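Local coordinates for protein protease (Penicillium cyclopium, PDB 5Z6O) that cleaves proteins as a subtilisin-type serine endopeptidase of the proteinase K kind, probably through an aspartate-histidine-serine charge relay, at residues A[35-40]-A[93-98]; A[168-173]-A[196-201]; A[186-191]-A[208-213]. All coordinates share one frame; numbering follows the deposited sequence.

Overall arrangement
The chain folds around a seven-stranded parallel sheet, as subtilases do. Contact 1 pairs strands 37-42 and 93-98, and contact 3 ties the end of strand 182-187 to edge strand 205-208 and the residues that follow it; their centres lie about 24 Å apart. Contact 2 joins two loops, about 27 Å and about 17 Å from contacts 1 and 3, centre to centre. Contact 1 closes before the others open; contacts 2 and 3 interleave and touch, by Phe196 on Ala186 and a probable Thr197 OG1 to Ala186 N hydrogen bond. Strand 37-42 leads to Asp42, Gly209 is about 8 Å from Ser228 (side chains), both probably catalytic, and Asn198's side chain is about 7 Å from bound phenylmethanesulfonic acid.

Contact 1. Residues A[35-40]-A[93-98]; sequences GIVIYG and SVVAVK
The carbonyl oxygen of Ser93 takes the backbone N-H of Ile38 at 2.8 Å (N to O), the shortest bond in a ladder of five that joins neighbouring parallel strands of the central subtilase sheet. The ladder runs from Ser93 N on Ile36 O to Val97 N on Gly40 O. It pairs Val37 with Ser93, Ile38 with Val94, Tyr39 with Val95 and Gly40 with Ala96, and the two short strands are turned by 26° against each other. Ser93 O also lies 3.5 Å from Val37 CA in a CA-H...O contact.

Val37, Tyr39, Ser93 and Val95 share one face of the sheet. The Tyr39 side chain, its CG anti to the carbonyl carbon (chi1 -64°), lies beside that of Val95 and points the same way, its CD1 3.7 Å from Val95 CB, while Val97 CG2 approaches the same CD1 from further along the strand. In one of its two modelled conformers, Val37 places CG1 above one face of the ring toward the rim and 3.7 Å from Val95 CG2. The phenol OH is hydrogen-bonded to Asp121 OD2 of helix 108-124, which packs against this face through Trp117 and Ala118. An alanine in place of Tyr39 would probably leave Val95 and Val97 facing a gap beneath that helix and the Asp121 carboxylate without its phenol mate.

Ile38 and Val94 point to the other face of the sheet, and Ile38 packs on Ala239 of helix 227-245. Two residues past Gly40 the strand delivers Asp42, probably the acid of the charge relay. At the opposite end a water accepts from Gly35 N and is hydrogen-bonded to Ser93 OG (3.0 Å).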
ATOM      1  N   GLY A  35      -5.141  11.757  10.778  1.00 14.05           N
ATOM      2  CA  GLY A  35      -3.937  12.492  11.075  1.00 17.36           C
ATOM      3  C   GLY A  35      -2.674  11.925  10.481  1.00 22.54           C
ATOM      4  O   GLY A  35      -1.598  12.517  10.662  1.00 17.77           O
ATOM      5  N   ILE A  36      -2.756  10.798   9.781  1.00 12.34           N
ATOM      6  CA  ILE A  36      -1.595  10.209   9.113  1.00 10.53           C
ATOM      7  C   ILE A  36      -1.639  10.561   7.631  1.00 12.67           C
ATOM      8  O   ILE A  36      -2.692  10.469   7.004  1.00 14.36           O
ATOM      9  CB  ILE A  36      -1.568   8.685   9.285  1.00 11.34           C
ATOM     10  CG1 ILE A  36      -1.659   8.322  10.760  1.00 11.37           C
ATOM     11  CG2 ILE A  36      -0.259   8.130   8.677  1.00 11.34           C
ATOM     12  CD1 ILE A  36      -0.493   8.908  11.597  1.00 11.44           C
ATOM     13  N   VAL A  37      -0.484  10.917   7.055  1.00 10.10           N
ATOM     14  CA  VAL A  37      -0.373  11.248   5.635  0.59  9.78           C
ATOM     15  C   VAL A  37       0.154  10.029   4.891  1.00 13.44           C
ATOM     16  O   VAL A  37       1.156   9.424   5.309  1.00 11.96           O
ATOM     17  CB  VAL A  37       0.561  12.452   5.426  0.59 14.32           C
ATOM     18  CG1 VAL A  37       0.697  12.753   3.935  0.59 14.73           C
ATOM     19  CG2 VAL A  37       0.019  13.656   6.206  0.59 12.79           C
ATOM     20  N   ILE A  38      -0.510   9.666   3.802  1.00  9.02           N
ATOM     21  CA  ILE A  38      -0.087   8.575   2.932  1.00  7.92           C
ATOM     22  C   ILE A  38       0.309   9.165   1.587  1.00  7.84           C
ATOM     23  O   ILE A  38      -0.529   9.756   0.893  1.00 12.55           O
ATOM     24  CB  ILE A  38      -1.200   7.540   2.738  1.00  9.63           C
ATOM     25  CG1 ILE A  38      -1.582   6.887   4.075  1.00 10.30           C
ATOM     26  CG2 ILE A  38      -0.713   6.464   1.787  1.00 11.74           C
ATOM     27  CD1 ILE A  38      -2.912   6.071   4.010  1.00 10.68           C
ATOM     28  N   TYR A  39       1.555   8.938   1.171  1.00 10.35           N
ATOM     29  CA  TYR A  39       1.987   9.365  -0.155  1.00  9.58           C
ATOM     30  C   TYR A  39       1.803   8.222  -1.141  1.00 11.02           C
ATOM     31  O   TYR A  39       2.415   7.167  -0.982  1.00 12.22           O
ATOM     32  CB  TYR A  39       3.458   9.782  -0.130  1.00  6.77           C
ATOM     33  CG  TYR A  39       3.698  10.980   0.750  1.00 11.03           C
ATOM     34  CD1 TYR A  39       3.548  12.277   0.239  1.00 16.99           C
ATOM     35  CD2 TYR A  39       4.092  10.818   2.090  1.00 10.60           C
ATOM     36  CE1 TYR A  39       3.770  13.385   1.023  1.00 12.22           C
ATOM     37  CE2 TYR A  39       4.298  11.937   2.901  1.00 14.32           C
ATOM     38  CZ  TYR A  39       4.141  13.211   2.347  1.00 13.64           C
ATOM     39  OH  TYR A  39       4.361  14.303   3.138  1.00 17.91           O
ATOM     40  N   GLY A  40       1.004   8.450  -2.175  1.00  8.62           N
ATOM     41  CA  GLY A  40       0.791   7.468  -3.224  1.00  8.88           C
ATOM     42  C   GLY A  40       1.716   7.752  -4.383  1.00 11.27           C
ATOM     43  O   GLY A  40       1.536   8.742  -5.097  1.00 12.36           O
ATOM     44  N   SER A  93      -5.055  11.088   5.457  1.00 10.81           N
ATOM     45  CA  SER A  93      -4.830  12.021   4.359  1.00 10.79           C
ATOM     46  C   SER A  93      -4.003  11.346   3.271  1.00 14.90           C
ATOM     47  O   SER A  93      -3.129  10.527   3.560  1.00 13.44           O
ATOM     48  CB  SER A  93      -4.087  13.267   4.832  1.00 16.46           C
ATOM     49  OG  SER A  93      -4.779  13.914   5.884  1.00 20.36           O
ATOM     50  N   VAL A  94      -4.275  11.714   2.014  1.00 12.67           N
ATOM     51  CA  VAL A  94      -3.645  11.080   0.855  1.00 10.83           C
ATOM     52  C   VAL A  94      -3.031  12.159  -0.019  1.00 16.91           C
ATOM     53  O   VAL A  94      -3.683  13.169  -0.285  1.00 14.62           O
ATOM     54  CB  VAL A  94      -4.659  10.269   0.030  1.00 20.85           C
ATOM     55  CG1 VAL A  94      -3.970   9.633  -1.140  1.00 23.97           C
ATOM     56  CG2 VAL A  94      -5.237   9.238   0.867  1.00 22.98           C
ATOM     57  N   VAL A  95      -1.792  11.941  -0.483  1.00  9.96           N
ATOM     58  CA  VAL A  95      -1.085  12.915  -1.300  1.00 10.49           C
ATOM     59  C   VAL A  95      -0.647  12.231  -2.591  1.00 11.89           C
ATOM     60  O   VAL A  95       0.046  11.209  -2.557  1.00 11.55           O
ATOM     61  CB  VAL A  95       0.122  13.516  -0.560  1.00 13.74           C
ATOM     62  CG1 VAL A  95       0.810  14.519  -1.447  1.00  9.02           C
ATOM     63  CG2 VAL A  95      -0.327  14.216   0.717  1.00 17.77           C
ATOM     64  N   ALA A  96      -1.056  12.786  -3.736  1.00  9.28           N
ATOM     65  CA  ALA A  96      -0.698  12.185  -5.011  1.00 12.50           C
ATOM     66  C   ALA A  96       0.724  12.570  -5.366  1.00 14.08           C
ATOM     67  O   ALA A  96       1.043  13.764  -5.433  1.00 11.41           O
ATOM     68  CB  ALA A  96      -1.627  12.678  -6.121  1.00  9.95           C
ATOM     69  N   VAL A  97       1.574  11.577  -5.614  1.00  8.38           N
ATOM     70  CA  VAL A  97       2.896  11.826  -6.167  1.00  7.78           C
ATOM     71  C   VAL A  97       2.938  11.111  -7.514  1.00 17.36           C
ATOM     72  O   VAL A  97       3.152   9.897  -7.584  1.00 13.74           O
ATOM     73  CB  VAL A  97       4.014  11.347  -5.233  1.00 15.79           C
ATOM     74  CG1 VAL A  97       5.383  11.651  -5.848  1.00 13.94           C
ATOM     75  CG2 VAL A  97       3.885  11.993  -3.821  1.00 13.77           C
ATOM     76  N   LYS A  98       2.745  11.843  -8.600  1.00 11.52           N
ATOM     77  CA  LYS A  98       2.640  11.221  -9.915  1.00 10.11           C
ATOM     78  C   LYS A  98       4.039  11.090 -10.511  1.00 14.65           C
ATOM     79  O   LYS A  98       4.704  12.108 -10.770  1.00 11.87           O
ATOM     80  CB  LYS A  98       1.753  12.044 -10.843  1.00 10.60           C
ATOM     81  CG  LYS A  98       1.684  11.441 -12.234  1.00 10.21           C
ATOM     82  CD  LYS A  98       0.572  12.095 -13.105  1.00 11.65           C
ATOM     83  CE  LYS A  98       0.820  11.741 -14.537  1.00 11.63           C
ATOM     84  NZ  LYS A  98      -0.333  12.256 -15.352  1.00 12.48           N
TER
HETATM   85  O   HOH W   1      -6.261  12.759   8.214  1.00 19.80           O

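Contact 2. Residues A[168-173]-A[196-201]; sequences QDASNS and FTNFGS
An Asx turn at Asp169 opens the short 3-10 segment 170-171, and the loop that carries it is clamped to loop 196-201 by a single backbone bridge between Asp169 and Phe199. Phe199 N donates to Gln168 O, and Ala170 N returns a nearly straight bond of 2.8 Å to Phe199 O. Asn198 adds a third tie: its OD1 takes Gln168 N at 3.1 Å, the donor standing above the amide plane, and also accepts from Glu166 N, while ND2 is held by Ala163 O. Its side chain lies about 7 Å from the bound phenylmethanesulfonic acid, near the active-site pocket.

The Phe199 ring, its CG set between backbone N and carbonyl carbon (chi1 50°), turns one face to the peptide joining Gln168 and Asp169; Gln168 C lies 3.6 Å above its plane, toward the rim. Asp169 OD1 takes Ser171 N on its anti lone pair and Ser171 OG from above the carboxylate plane. Water donates to Asp169 OD2 at 2.6 Å and accepts from Ser201 N. The backbone angles at Gly200 alone call for glycine, and a CB would also clash with OD2. The loops follow strands 157-162 and 182-187, and Thr197 packs on Ala185 of the latter.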
ATOM      1  N   GLN A 168       8.865 -14.824  -9.353  1.00 17.97           N
ATOM      2  CA  GLN A 168      10.261 -15.110  -9.111  1.00 21.87           C
ATOM      3  C   GLN A 168      10.671 -14.568  -7.753  1.00 18.60           C
ATOM      4  O   GLN A 168       9.909 -13.871  -7.067  1.00 15.66           O
ATOM      5  CB  GLN A 168      11.148 -14.542 -10.227  1.00 26.60           C
ATOM      6  CG  GLN A 168      11.338 -13.040 -10.218  1.00 37.41           C
ATOM      7  CD  GLN A 168      12.296 -12.567 -11.323  1.00 52.59           C
ATOM      8  OE1 GLN A 168      13.224 -11.785 -11.078  1.00 54.18           O
ATOM      9  NE2 GLN A 168      12.058 -13.036 -12.546  1.00 51.76           N
ATOM     10  N   ASP A 169      11.900 -14.882  -7.367  1.00 17.65           N
ATOM     11  CA  ASP A 169      12.434 -14.359  -6.121  1.00 18.82           C
ATOM     12  C   ASP A 169      12.560 -12.842  -6.196  1.00 20.90           C
ATOM     13  O   ASP A 169      13.225 -12.306  -7.080  1.00 22.24           O
ATOM     14  CB  ASP A 169      13.781 -15.010  -5.824  1.00 24.02           C
ATOM     15  CG  ASP A 169      14.232 -14.789  -4.409  1.00 25.21           C
ATOM     16  OD1 ASP A 169      14.392 -13.624  -4.013  1.00 26.54           O
ATOM     17  OD2 ASP A 169      14.427 -15.777  -3.662  1.00 35.25           O
ATOM     18  N   ALA A 170      11.933 -12.145  -5.251  1.00 15.70           N
ATOM     19  CA  ALA A 170      11.910 -10.690  -5.313  1.00 15.02           C
ATOM     20  C   ALA A 170      13.248 -10.054  -4.987  1.00 15.48           C
ATOM     21  O   ALA A 170      13.362  -8.830  -5.081  1.00 18.22           O
ATOM     22  CB  ALA A 170      10.834 -10.132  -4.371  1.00 15.68           C
ATOM     23  N   SER A 171      14.269 -10.820  -4.600  1.00 19.38           N
ATOM     24  CA  SER A 171      15.561 -10.186  -4.365  1.00 19.85           C
ATOM     25  C   SER A 171      16.181  -9.620  -5.639  1.00 19.58           C
ATOM     26  O   SER A 171      17.118  -8.818  -5.545  1.00 26.61           O
ATOM     27  CB  SER A 171      16.531 -11.184  -3.733  1.00 22.34           C
ATOM     28  OG  SER A 171      16.748 -12.244  -4.638  1.00 33.72           O
ATOM     29  N   ASN A 172      15.677  -9.993  -6.815  1.00 17.38           N
ATOM     30  CA  ASN A 172      16.167  -9.475  -8.092  1.00 31.02           C
ATOM     31  C   ASN A 172      15.414  -8.245  -8.561  1.00 30.99           C
ATOM     32  O   ASN A 172      15.558  -7.845  -9.724  1.00 26.29           O
ATOM     33  CB  ASN A 172      16.060 -10.546  -9.187  1.00 38.56           C
ATOM     34  CG  ASN A 172      16.692 -11.855  -8.784  1.00 51.06           C
ATOM     35  OD1 ASN A 172      17.905 -11.916  -8.545  1.00 56.48           O
ATOM     36  ND2 ASN A 172      15.874 -12.921  -8.703  1.00 38.42           N
ATOM     37  N   SER A 173      14.619  -7.633  -7.692  1.00 21.88           N
ATOM     38  CA  SER A 173      13.763  -6.524  -8.069  0.69 16.75           C
ATOM     39  C   SER A 173      14.007  -5.349  -7.139  1.00 15.56           C
ATOM     40  O   SER A 173      14.357  -5.534  -5.972  1.00 16.61           O
ATOM     41  CB  SER A 173      12.289  -6.942  -8.015  0.69 23.64           C
ATOM     42  OG  SER A 173      12.004  -7.869  -9.042  0.69 28.99           O
ATOM     43  N   PHE A 196       0.952 -15.259  -9.701  1.00 16.06           N
ATOM     44  CA  PHE A 196       1.905 -14.310 -10.263  1.00 13.00           C
ATOM     45  C   PHE A 196       2.858 -13.710  -9.240  1.00 14.30           C
ATOM     46  O   PHE A 196       3.784 -13.009  -9.642  1.00 17.17           O
ATOM     47  CB  PHE A 196       1.150 -13.158 -10.942  1.00 16.58           C
ATOM     48  CG  PHE A 196       0.127 -12.507 -10.044  1.00 16.42           C
ATOM     49  CD1 PHE A 196       0.528 -11.570  -9.086  1.00 14.80           C
ATOM     50  CD2 PHE A 196      -1.232 -12.851 -10.124  1.00 16.17           C
ATOM     51  CE1 PHE A 196      -0.404 -10.990  -8.228  1.00 11.88           C
ATOM     52  CE2 PHE A 196      -2.191 -12.248  -9.284  1.00 15.14           C
ATOM     53  CZ  PHE A 196      -1.759 -11.304  -8.317  1.00 11.18           C
ATOM     54  N   THR A 197       2.655 -13.910  -7.939  1.00 14.34           N
ATOM     55  CA  THR A 197       3.391 -13.088  -6.978  1.00 14.25           C
ATOM     56  C   THR A 197       4.860 -13.473  -6.908  1.00 18.04           C
ATOM     57  O   THR A 197       5.218 -14.650  -6.979  1.00 15.58           O
ATOM     58  CB  THR A 197       2.762 -13.150  -5.565  1.00 12.75           C
ATOM     59  OG1 THR A 197       3.366 -12.130  -4.748  1.00 10.96           O
ATOM     60  CG2 THR A 197       3.006 -14.509  -4.893  1.00 12.97           C
ATOM     61  N   ASN A 198       5.713 -12.459  -6.776  1.00 15.21           N
ATOM     62  CA  ASN A 198       7.093 -12.704  -6.396  1.00 14.38           C
ATOM     63  C   ASN A 198       7.120 -13.169  -4.948  1.00 14.93           C
ATOM     64  O   ASN A 198       6.157 -12.979  -4.204  1.00 17.96           O
ATOM     65  CB  ASN A 198       7.949 -11.445  -6.584  1.00 12.43           C
ATOM     66  CG  ASN A 198       8.296 -11.167  -8.047  1.00 19.11           C
ATOM     67  OD1 ASN A 198       7.916 -11.900  -8.952  1.00 18.51           O
ATOM     68  ND2 ASN A 198       9.001 -10.082  -8.276  1.00 13.65           N
ATOM     69  N   PHE A 199       8.228 -13.809  -4.555  1.00 16.18           N
ATOM     70  CA  PHE A 199       8.312 -14.500  -3.267  1.00 15.73           C
ATOM     71  C   PHE A 199       9.750 -14.424  -2.776  1.00 18.43           C
ATOM     72  O   PHE A 199      10.575 -13.666  -3.304  1.00 20.40           O
ATOM     73  CB  PHE A 199       7.854 -15.970  -3.391  1.00 14.21           C
ATOM     74  CG  PHE A 199       8.518 -16.693  -4.527  1.00 16.95           C
ATOM     75  CD1 PHE A 199       9.807 -17.228  -4.380  1.00 17.07           C
ATOM     76  CD2 PHE A 199       7.880 -16.792  -5.759  1.00 19.52           C
ATOM     77  CE1 PHE A 199      10.429 -17.861  -5.449  1.00 21.81           C
ATOM     78  CE2 PHE A 199       8.495 -17.430  -6.820  1.00 21.06           C
ATOM     79  CZ  PHE A 199       9.768 -17.955  -6.665  1.00 18.81           C
ATOM     80  N   GLY A 200      10.053 -15.209  -1.752  1.00 15.44           N
ATOM     81  CA  GLY A 200      11.409 -15.314  -1.249  1.00 16.37           C
ATOM     82  C   GLY A 200      11.558 -14.646   0.097  1.00 17.16           C
ATOM     83  O   GLY A 200      10.615 -14.105   0.674  1.00 13.61           O
ATOM     84  N   SER A 201      12.799 -14.653   0.566  1.00 15.72           N
ATOM     85  CA  SER A 201      13.061 -14.256   1.932  1.00 17.93           C
ATOM     86  C   SER A 201      12.936 -12.749   2.139  1.00 14.44           C
ATOM     87  O   SER A 201      12.866 -12.308   3.286  1.00 16.58           O
ATOM     88  CB  SER A 201      14.452 -14.731   2.347  1.00 21.19           C
ATOM     89  OG  SER A 201      15.444 -14.045   1.603  1.00 25.40           O
TER
HETATM   90  O   HOH W   2      14.783 -16.182  -1.111  1.00 28.12           O
HETATM   91  O   HOH W   3      14.592 -12.883  -1.339  1.00 31.88           O

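Contact 3. Residues A[186-191]-A[208-213]; sequences ASTNSD and PGKDIT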
ATOM      1  N   ALA A 186       1.226 -11.094  -2.739  1.00  8.73           N
ATOM      2  CA  ALA A 186      -0.212 -11.052  -3.000  1.00  8.83           C
ATOM      3  C   ALA A 186      -0.894 -12.375  -2.657  1.00 10.20           C
ATOM      4  O   ALA A 186      -0.447 -13.438  -3.102  1.00 10.29           O
ATOM      5  CB  ALA A 186      -0.474 -10.719  -4.463  1.00  7.86           C
ATOM      6  N   SER A 187      -2.011 -12.307  -1.917  1.00  9.81           N
ATOM      7  CA  SER A 187      -2.774 -13.503  -1.568  1.00 10.67           C
ATOM      8  C   SER A 187      -4.113 -13.509  -2.295  1.00 12.53           C
ATOM      9  O   SER A 187      -4.554 -12.483  -2.816  1.00  9.98           O
ATOM     10  CB  SER A 187      -3.006 -13.583  -0.047  1.00  7.39           C
ATOM     11  OG  SER A 187      -3.928 -12.594   0.413  1.00 10.26           O
ATOM     12  N   THR A 188      -4.794 -14.675  -2.287  1.00  9.13           N
ATOM     13  CA  THR A 188      -6.093 -14.818  -2.940  1.00 10.17           C
ATOM     14  C   THR A 188      -7.178 -15.003  -1.889  1.00  6.99           C
ATOM     15  O   THR A 188      -6.892 -15.207  -0.713  1.00 11.34           O
ATOM     16  CB  THR A 188      -6.116 -16.032  -3.869  1.00 10.43           C
ATOM     17  OG1 THR A 188      -6.017 -17.234  -3.050  1.00 12.58           O
ATOM     18  CG2 THR A 188      -4.940 -15.973  -4.836  1.00 16.29           C
ATOM     19  N   ASN A 189      -8.443 -15.017  -2.339  1.00  7.87           N
ATOM     20  CA  ASN A 189      -9.559 -15.077  -1.397  1.00 10.66           C
ATOM     21  C   ASN A 189      -9.689 -16.439  -0.735  1.00 13.84           C
ATOM     22  O   ASN A 189     -10.350 -16.527   0.297  1.00 19.38           O
ATOM     23  CB  ASN A 189     -10.908 -14.664  -2.054  1.00 13.02           C
ATOM     24  CG  ASN A 189     -11.317 -15.519  -3.256  1.00 18.02           C
ATOM     25  OD1 ASN A 189     -12.461 -15.425  -3.709  1.00 29.59           O
ATOM     26  ND2 ASN A 189     -10.410 -16.292  -3.796  1.00 11.53           N
ATOM     27  N   SER A 190      -9.004 -17.466  -1.242  1.00 13.28           N
ATOM     28  CA  SER A 190      -8.965 -18.756  -0.570  1.00 15.50           C
ATOM     29  C   SER A 190      -7.736 -18.887   0.317  1.00 20.92           C
ATOM     30  O   SER A 190      -7.444 -19.987   0.809  1.00 16.98           O
ATOM     31  CB  SER A 190      -8.998 -19.883  -1.605  1.00 13.89           C
ATOM     32  OG  SER A 190      -7.859 -19.815  -2.422  1.00 21.77           O
ATOM     33  N   ASP A 191      -7.007 -17.778   0.521  1.00 12.29           N
ATOM     34  CA  ASP A 191      -5.789 -17.725   1.317  1.00 10.21           C
ATOM     35  C   ASP A 191      -4.634 -18.440   0.626  1.00 10.55           C
ATOM     36  O   ASP A 191      -3.684 -18.854   1.277  1.00 12.07           O
ATOM     37  CB  ASP A 191      -5.976 -18.282   2.731  1.00 13.20           C
ATOM     38  CG  ASP A 191      -6.707 -17.312   3.664  1.00 13.22           C
ATOM     39  OD1 ASP A 191      -6.882 -16.113   3.320  1.00 11.40           O
ATOM     40  OD2 ASP A 191      -7.088 -17.739   4.743  1.00 12.21           O
ATOM     41  N   PRO A 208      -4.039  -9.113   0.641  1.00  6.11           N
ATOM     42  CA  PRO A 208      -4.942  -9.461  -0.465  1.00  4.85           C
ATOM     43  C   PRO A 208      -4.528  -8.765  -1.745  1.00  8.20           C
ATOM     44  O   PRO A 208      -4.323  -7.547  -1.768  1.00  8.04           O
ATOM     45  CB  PRO A 208      -6.305  -8.960   0.027  1.00  8.46           C
ATOM     46  CG  PRO A 208      -6.235  -9.176   1.508  1.00  9.98           C
ATOM     47  CD  PRO A 208      -4.791  -8.770   1.869  1.00  9.27           C
ATOM     48  N   GLY A 209      -4.431  -9.546  -2.823  1.00  8.05           N
ATOM     49  CA  GLY A 209      -3.882  -8.985  -4.039  1.00  7.17           C
ATOM     50  C   GLY A 209      -4.542  -9.467  -5.297  1.00 13.08           C
ATOM     51  O   GLY A 209      -4.176  -9.009  -6.377  1.00 15.56           O
ATOM     52  N   LYS A 210      -5.485 -10.403  -5.203  1.00 12.07           N
ATOM     53  CA  LYS A 210      -6.164 -10.887  -6.404  1.00  8.12           C
ATOM     54  C   LYS A 210      -7.623 -10.504  -6.341  1.00 10.26           C
ATOM     55  O   LYS A 210      -8.291 -10.731  -5.312  1.00 12.41           O
ATOM     56  CB  LYS A 210      -6.025 -12.408  -6.549  1.00 12.93           C
ATOM     57  CG  LYS A 210      -6.821 -12.958  -7.760  1.00 14.04           C
ATOM     58  CD  LYS A 210      -6.543 -14.455  -7.959  1.00 19.53           C
ATOM     59  CE  LYS A 210      -7.223 -14.964  -9.238  1.00 21.19           C
ATOM     60  NZ  LYS A 210      -8.633 -15.269  -8.955  1.00 27.91           N
ATOM     61  N   ASP A 211      -8.117  -9.908  -7.439  1.00 13.49           N
ATOM     62  CA  ASP A 211      -9.509  -9.456  -7.562  1.00 11.75           C
ATOM     63  C   ASP A 211      -9.878  -8.487  -6.444  1.00 10.57           C
ATOM     64  O   ASP A 211     -10.812  -8.713  -5.670  1.00  9.10           O
ATOM     65  CB  ASP A 211     -10.503 -10.639  -7.629  1.00 10.28           C
ATOM     66  CG  ASP A 211     -10.269 -11.499  -8.860  1.00 19.39           C
ATOM     67  OD1 ASP A 211      -9.942 -10.941  -9.914  1.00 18.49           O
ATOM     68  OD2 ASP A 211     -10.369 -12.726  -8.783  1.00 22.48           O
ATOM     69  N   ILE A 212      -9.156  -7.364  -6.421  1.00  8.66           N
ATOM     70  CA  ILE A 212      -9.334  -6.313  -5.418  1.00  9.41           C
ATOM     71  C   ILE A 212     -10.110  -5.168  -6.073  1.00  7.53           C
ATOM     72  O   ILE A 212      -9.703  -4.661  -7.118  1.00 11.07           O
ATOM     73  CB  ILE A 212      -7.982  -5.821  -4.886  1.00 11.79           C
ATOM     74  CG1 ILE A 212      -7.213  -6.952  -4.204  1.00  8.70           C
ATOM     75  CG2 ILE A 212      -8.203  -4.582  -3.982  1.00  7.35           C
ATOM     76  CD1 ILE A 212      -7.995  -7.528  -3.001  1.00  9.35           C
ATOM     77  N   THR A 213     -11.250  -4.788  -5.493  1.00  9.76           N
ATOM     78  CA  THR A 213     -12.091  -3.732  -6.040  1.00 10.31           C
ATOM     79  C   THR A 213     -11.802  -2.408  -5.341  1.00  9.68           C
ATOM     80  O   THR A 213     -11.758  -2.350  -4.104  1.00 10.02           O
ATOM     81  CB  THR A 213     -13.563  -4.112  -5.880  1.00 11.78           C
ATOM     82  OG1 THR A 213     -13.767  -5.362  -6.561  1.00 15.52           O
ATOM     83  CG2 THR A 213     -14.521  -3.011  -6.454  1.00 12.00           C
TER
HETATM   84  O   HOH W   4      -8.821 -13.624  -4.838  1.00 16.03           O
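Ser187 O accepts from Gly209 N at 2.9 Å, where strand 182-187 reaches its end beside the edge strand 205-208 of the parallel subtilase sheet. The same oxygen receives a second, weak bond from Lys210 N at 3.3 Å, so two successive N-H groups converge on it. The single bridge pairs Ser187 with Pro208, whose ring nitrogen has no hydrogen to give; Ser187 OG rests against Pro208 CA at 3.4 Å.

Beyond the strand, Thr188 to Asp191 form a type I turn closed by Asp191 N on Thr188 O, and Thr188 OG1 is bonded to Gly192 N. A water links the two segments, accepting from Asn189 N and donating to Lys210 O, which Trp11 NE1 of helix 11-16 also reaches. Past Lys210, Asp211 and Ile212 make a G1 bulge opposite Leu224. The lysine's aliphatic stem crosses Thr188, Lys210 CD 3.8 Å from Thr188 CG2; at its end chi4 (-83°) bends NZ aside, and Lys210 NZ meets Asp211 OD2 at 3.1 Å in a salt bridge, from above the carboxylate plane.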